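PDB 4I3F: serine hydrolase CCSP0084 from Cycloclasticus sp. P1, which is a serine hydrolase of the alpha/beta hydrolase family, probably cleaving ester bonds and the carbon-carbon bonds of meta-cleavage products from polyaromatic hydrocarbon breakdown. Local coordinates for residues Q88-W99 with E209-S219. Sequence-based numbering, arbitrary orientation. Where two conformers were deposited one is given.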
loop_
_atom_site.group_PDB
_atom_site.type_symbol
_atom_site.label_atom_id
_atom_site.label_comp_id
_atom_site.label_asym_id
_atom_site.label_seq_id
_atom_site.Cartn_x
_atom_site.Cartn_y
_atom_site.Cartn_z
ATOM N N GLN A 88 -12.911 3.911 -8.678
ATOM C CA GLN A 88 -13.260 5.310 -8.510
ATOM C C GLN A 88 -14.415 5.486 -7.525
ATOM O O GLN A 88 -15.402 4.753 -7.553
ATOM C CB GLN A 88 -13.564 5.951 -9.862
ATOM C CG GLN A 88 -12.348 5.947 -10.783
ATOM C CD GLN A 88 -11.152 6.660 -10.169
ATOM O OE1 GLN A 88 -11.202 7.857 -9.908
ATOM N NE2 GLN A 88 -10.068 5.922 -9.936
ATOM N N HIS A 89 -14.262 6.467 -6.645
ATOM C CA HIS A 89 -15.285 6.763 -5.653
ATOM C C HIS A 89 -16.429 7.497 -6.333
ATOM O O HIS A 89 -16.236 8.183 -7.340
ATOM C CB HIS A 89 -14.704 7.589 -4.497
ATOM C CG HIS A 89 -15.558 7.585 -3.266
ATOM N ND1 HIS A 89 -16.525 8.536 -3.026
ATOM C CD2 HIS A 89 -15.590 6.742 -2.206
ATOM C CE1 HIS A 89 -17.124 8.276 -1.877
ATOM N NE2 HIS A 89 -16.569 7.196 -1.356
ATOM N N ASN A 90 -17.632 7.334 -5.795
ATOM C CA ASN A 90 -18.824 7.906 -6.394
ATOM C C ASN A 90 -18.996 9.397 -6.099
ATOM O O ASN A 90 -19.699 10.100 -6.829
ATOM C CB ASN A 90 -20.055 7.137 -5.915
ATOM C CG ASN A 90 -20.233 7.207 -4.412
ATOM O OD1 ASN A 90 -21.161 7.854 -3.908
ATOM N ND2 ASN A 90 -19.358 6.542 -3.688
ATOM N N CYS A 91 -18.364 9.869 -5.029
ATOM C CA CYS A 91 -18.515 11.255 -4.576
ATOM C C CYS A 91 -17.243 11.616 -3.811
ATOM O O CYS A 91 -17.253 11.766 -2.584
ATOM C CB CYS A 91 -19.743 11.377 -3.666
ATOM S SG CYS A 91 -20.577 12.987 -3.638
ATOM N N PRO A 92 -16.126 11.750 -4.537
ATOM C CA PRO A 92 -14.819 11.914 -3.892
ATOM C C PRO A 92 -14.772 13.179 -3.058
ATOM O O PRO A 92 -15.109 14.251 -3.553
ATOM C CB PRO A 92 -13.851 12.030 -5.075
ATOM C CG PRO A 92 -14.692 12.495 -6.227
ATOM C CD PRO A 92 -16.049 11.873 -6.005
ATOM N N PRO A 93 -14.376 13.059 -1.788
ATOM C CA PRO A 93 -14.245 14.258 -0.958
ATOM C C PRO A 93 -12.854 14.848 -1.129
ATOM O O PRO A 93 -12.036 14.271 -1.846
ATOM C CB PRO A 93 -14.377 13.694 0.453
ATOM C CG PRO A 93 -13.679 12.357 0.356
ATOM C CD PRO A 93 -14.054 11.829 -1.039
ATOM N N ASN A 94 -12.592 15.985 -0.489
ATOM C CA ASN A 94 -11.229 16.482 -0.392
ATOM C C ASN A 94 -10.712 16.363 1.033
ATOM O O ASN A 94 -11.487 16.410 1.990
ATOM C CB ASN A 94 -11.125 17.924 -0.897
ATOM C CG ASN A 94 -11.116 18.011 -2.419
ATOM O OD1 ASN A 94 -12.153 17.886 -3.065
ATOM N ND2 ASN A 94 -9.941 18.227 -2.993
ATOM N N GLY A 95 -9.401 16.187 1.175
ATOM C CA GLY A 95 -8.792 16.079 2.489
ATOM C C GLY A 95 -8.385 14.652 2.778
ATOM O O GLY A 95 -9.182 13.724 2.607
ATOM N N THR A 96 -7.150 14.467 3.225
ATOM C CA THR A 96 -6.632 13.124 3.423
ATOM C C THR A 96 -7.374 12.387 4.532
ATOM O O THR A 96 -7.647 11.195 4.392
ATOM C CB THR A 96 -5.118 13.134 3.671
ATOM O OG1 THR A 96 -4.495 13.925 2.654
ATOM C CG2 THR A 96 -4.554 11.722 3.609
ATOM N N SER A 97 -7.741 13.085 5.607
ATOM C CA SER A 97 -8.395 12.383 6.717
ATOM C C SER A 97 -9.697 11.709 6.261
ATOM O O SER A 97 -10.027 10.602 6.698
ATOM C CB SER A 97 -8.638 13.311 7.909
ATOM O OG SER A 97 -9.647 14.254 7.638
ATOM N N HIS A 98 -10.418 12.369 5.361
ATOM C CA HIS A 98 -11.669 11.830 4.845
ATOM C C HIS A 98 -11.463 10.657 3.907
ATOM O O HIS A 98 -12.305 9.759 3.836
ATOM C CB HIS A 98 -12.458 12.949 4.180
ATOM C CG HIS A 98 -12.578 14.151 5.052
ATOM N ND1 HIS A 98 -13.206 14.106 6.276
ATOM C CD2 HIS A 98 -12.103 15.411 4.915
ATOM C CE1 HIS A 98 -13.138 15.296 6.846
ATOM N NE2 HIS A 98 -12.473 16.106 6.041
ATOM N N TRP A 99 -10.340 10.648 3.197
ATOM C CA TRP A 99 -10.030 9.513 2.343
ATOM C C TRP A 99 -9.626 8.313 3.189
ATOM O O TRP A 99 -9.991 7.184 2.874
ATOM C CB TRP A 99 -8.964 9.873 1.306
ATOM C CG TRP A 99 -9.549 10.568 0.130
ATOM C CD1 TRP A 99 -9.660 11.915 -0.056
ATOM C CD2 TRP A 99 -10.152 9.954 -1.017
ATOM N NE1 TRP A 99 -10.282 12.176 -1.251
ATOM C CE2 TRP A 99 -10.585 10.987 -1.865
ATOM C CE3 TRP A 99 -10.345 8.626 -1.417
ATOM C CZ2 TRP A 99 -11.208 10.742 -3.093
ATOM C CZ3 TRP A 99 -10.976 8.382 -2.633
ATOM C CH2 TRP A 99 -11.394 9.435 -3.458
ATOM N N GLU A 209 -10.406 10.037 -14.990
ATOM C CA GLU A 209 -10.828 8.917 -14.151
ATOM C C GLU A 209 -9.684 8.395 -13.273
ATOM O O GLU A 209 -9.818 7.352 -12.641
ATOM C CB GLU A 209 -11.354 7.768 -15.018
ATOM C CG GLU A 209 -12.192 8.199 -16.218
ATOM C CD GLU A 209 -11.345 8.530 -17.433
ATOM O OE1 GLU A 209 -10.668 7.620 -17.956
ATOM O OE2 GLU A 209 -11.353 9.701 -17.862
ATOM N N VAL A 210 -8.562 9.111 -13.253
ATOM C CA VAL A 210 -7.417 8.756 -12.413
ATOM C C VAL A 210 -6.867 9.996 -11.713
ATOM O O VAL A 210 -6.478 9.951 -10.542
ATOM C CB VAL A 210 -6.286 8.082 -13.233
ATOM C CG1 VAL A 210 -5.045 7.875 -12.384
ATOM C CG2 VAL A 210 -6.757 6.751 -13.812
ATOM N N ARG A 211 -6.858 11.111 -12.432
ATOM C CA ARG A 211 -6.237 12.335 -11.936
ATOM C C ARG A 211 -7.053 13.070 -10.870
ATOM O O ARG A 211 -6.517 13.460 -9.829
ATOM C CB ARG A 211 -5.938 13.279 -13.102
ATOM C CG ARG A 211 -5.579 14.686 -12.677
ATOM C CD ARG A 211 -5.236 15.542 -13.881
ATOM N NE ARG A 211 -4.602 16.790 -13.483
ATOM C CZ ARG A 211 -4.024 17.633 -14.334
ATOM N NH1 ARG A 211 -4.000 17.359 -15.632
ATOM N NH2 ARG A 211 -3.463 18.747 -13.885
ATOM N N LEU A 212 -8.343 13.258 -11.133
ATOM C CA LEU A 212 -9.186 14.095 -10.282
ATOM C C LEU A 212 -9.250 13.590 -8.845
ATOM O O LEU A 212 -9.193 14.376 -7.905
ATOM C CB LEU A 212 -10.594 14.199 -10.861
ATOM C CG LEU A 212 -10.676 15.053 -12.126
ATOM C CD1 LEU A 212 -12.025 14.900 -12.804
ATOM C CD2 LEU A 212 -10.424 16.508 -11.785
ATOM N N GLN A 213 -9.373 12.281 -8.669
ATOM C CA GLN A 213 -9.488 11.757 -7.320
ATOM C C GLN A 213 -8.142 11.737 -6.578
ATOM O O GLN A 213 -8.104 11.935 -5.368
ATOM C CB GLN A 213 -10.213 10.409 -7.331
ATOM C CG GLN A 213 -11.541 10.513 -8.089
ATOM C CD GLN A 213 -12.565 9.473 -7.679
ATOM O OE1 GLN A 213 -12.287 8.593 -6.867
ATOM N NE2 GLN A 213 -13.765 9.573 -8.250
ATOM N N PHE A 214 -7.034 11.546 -7.297
ATOM C CA PHE A 214 -5.712 11.599 -6.667
ATOM C C PHE A 214 -5.454 13.012 -6.150
ATOM O O PHE A 214 -4.918 13.197 -5.054
ATOM C CB PHE A 214 -4.619 11.199 -7.672
ATOM C CG PHE A 214 -3.240 11.056 -7.064
ATOM C CD1 PHE A 214 -2.813 9.833 -6.572
ATOM C CD2 PHE A 214 -2.375 12.139 -7.002
ATOM C CE1 PHE A 214 -1.544 9.695 -6.016
ATOM C CE2 PHE A 214 -1.112 12.013 -6.442
ATOM C CZ PHE A 214 -0.695 10.796 -5.952
ATOM N N GLU A 215 -5.826 14.009 -6.945
ATOM C CA GLU A 215 -5.676 15.401 -6.533
ATOM C C GLU A 215 -6.484 15.696 -5.272
ATOM O O GLU A 215 -6.070 16.486 -4.424
ATOM C CB GLU A 215 -6.105 16.347 -7.661
ATOM C CG GLU A 215 -5.195 16.307 -8.886
ATOM C CD GLU A 215 -5.683 17.219 -10.007
ATOM O OE1 GLU A 215 -4.835 17.853 -10.663
ATOM O OE2 GLU A 215 -6.908 17.293 -10.240
ATOM N N ALA A 216 -7.639 15.050 -5.152
ATOM C CA ALA A 216 -8.525 15.289 -4.022
ATOM C C ALA A 216 -8.016 14.644 -2.730
ATOM O O ALA A 216 -8.278 15.154 -1.636
ATOM C CB ALA A 216 -9.934 14.816 -4.344
ATOM N N MET A 217 -7.295 13.530 -2.862
ATOM C CA MET A 217 -6.766 12.805 -1.708
ATOM C C MET A 217 -5.758 13.600 -0.912
ATOM O O MET A 217 -5.682 13.468 0.313
ATOM C CB MET A 217 -6.031 11.557 -2.159
ATOM C CG MET A 217 -6.891 10.527 -2.767
ATOM S SD MET A 217 -5.852 9.294 -3.548
ATOM C CE MET A 217 -7.152 8.430 -4.434
ATOM N N PHE A 218 -4.946 14.381 -1.616
ATOM C CA PHE A 218 -3.845 15.081 -0.981
ATOM C C PHE A 218 -3.948 16.574 -1.238
ATOM O O PHE A 218 -2.937 17.270 -1.335
ATOM C CB PHE A 218 -2.508 14.498 -1.456
ATOM C CG PHE A 218 -2.429 12.996 -1.311
ATOM C CD1 PHE A 218 -2.394 12.417 -0.051
ATOM C CD2 PHE A 218 -2.437 12.172 -2.429
ATOM C CE1 PHE A 218 -2.343 11.040 0.100
ATOM C CE2 PHE A 218 -2.376 10.789 -2.292
ATOM C CZ PHE A 218 -2.332 10.224 -1.023
ATOM N N SER A 219 -5.188 17.053 -1.312
ATOM C CA SER A 219 -5.485 18.456 -1.598
ATOM C C SER A 219 -4.974 19.413 -0.518
ATOM O O SER A 219 -4.778 20.602 -0.773
ATOM C CB SER A 219 -6.993 18.654 -1.784
ATOM O OG SER A 219 -7.704 18.277 -0.621
HETATM O O HOH W 1 -9.856 10.251 -10.786
#
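Gln213 reaches out from helix 208-217 and clasps the backbone of His89 with both ends of its amide. His89 N donates to Gln213 OE1 over 2.9 Å, in the carbonyl plane and on a lone pair, while Gln213 NE2 returns a bond of 3.0 Å to His89 O. The paired bonds fix the rotation of this buried amide, and the side chains of Pro92 and Gln213 cross at about a right angle, Pro92 CG lying against Gln213 NE2. Further along, Met217 CG, held anti to its own carbonyl carbon (chi1 -67°), is laid over the indole face of Trp99, 3.8 Å from the centroid of the five-membered ring, a CH-pi contact. Met217 SD stands 5.1 Å from the centroid of the six-membered ring of Trp99, above its face, a more distant Met-aromatic contact. Pro93 CD lies over the opposite face, toward its rim, so the indole sits between Met217 and Pro93, and Trp99 NE1 donates to Pro93 O at 2.8 Å from well above that carbonyl's plane. Replacing Trp99 by an alanine is likely to open a gap between Met217 and Pro93 and leave Pro93 O without its indole donor.

The last turn of the helix is gripped through its carbonyls. Gly95 N donates to Ala216 O, approaching almost in line with the C=O bond, and Thr96 OG1 donates to Met217 O at 2.7 Å. Gly95, the N-cap of helix 96-113, thus joins the start of one helix to the end of another. In the next shell, one water takes a bond from Gln213 N and gives one to Gln88 OE1, whose amide nitrogen is held by Gly85 O; Phe218 stacks on Trp165. The contact ties the segment after strand 75-79 of the alpha/beta hydrolase sheet to the helices inserted between strands 142-148 and 243-248, the position of the lid in this family, to which helix 208-217 probably belongs.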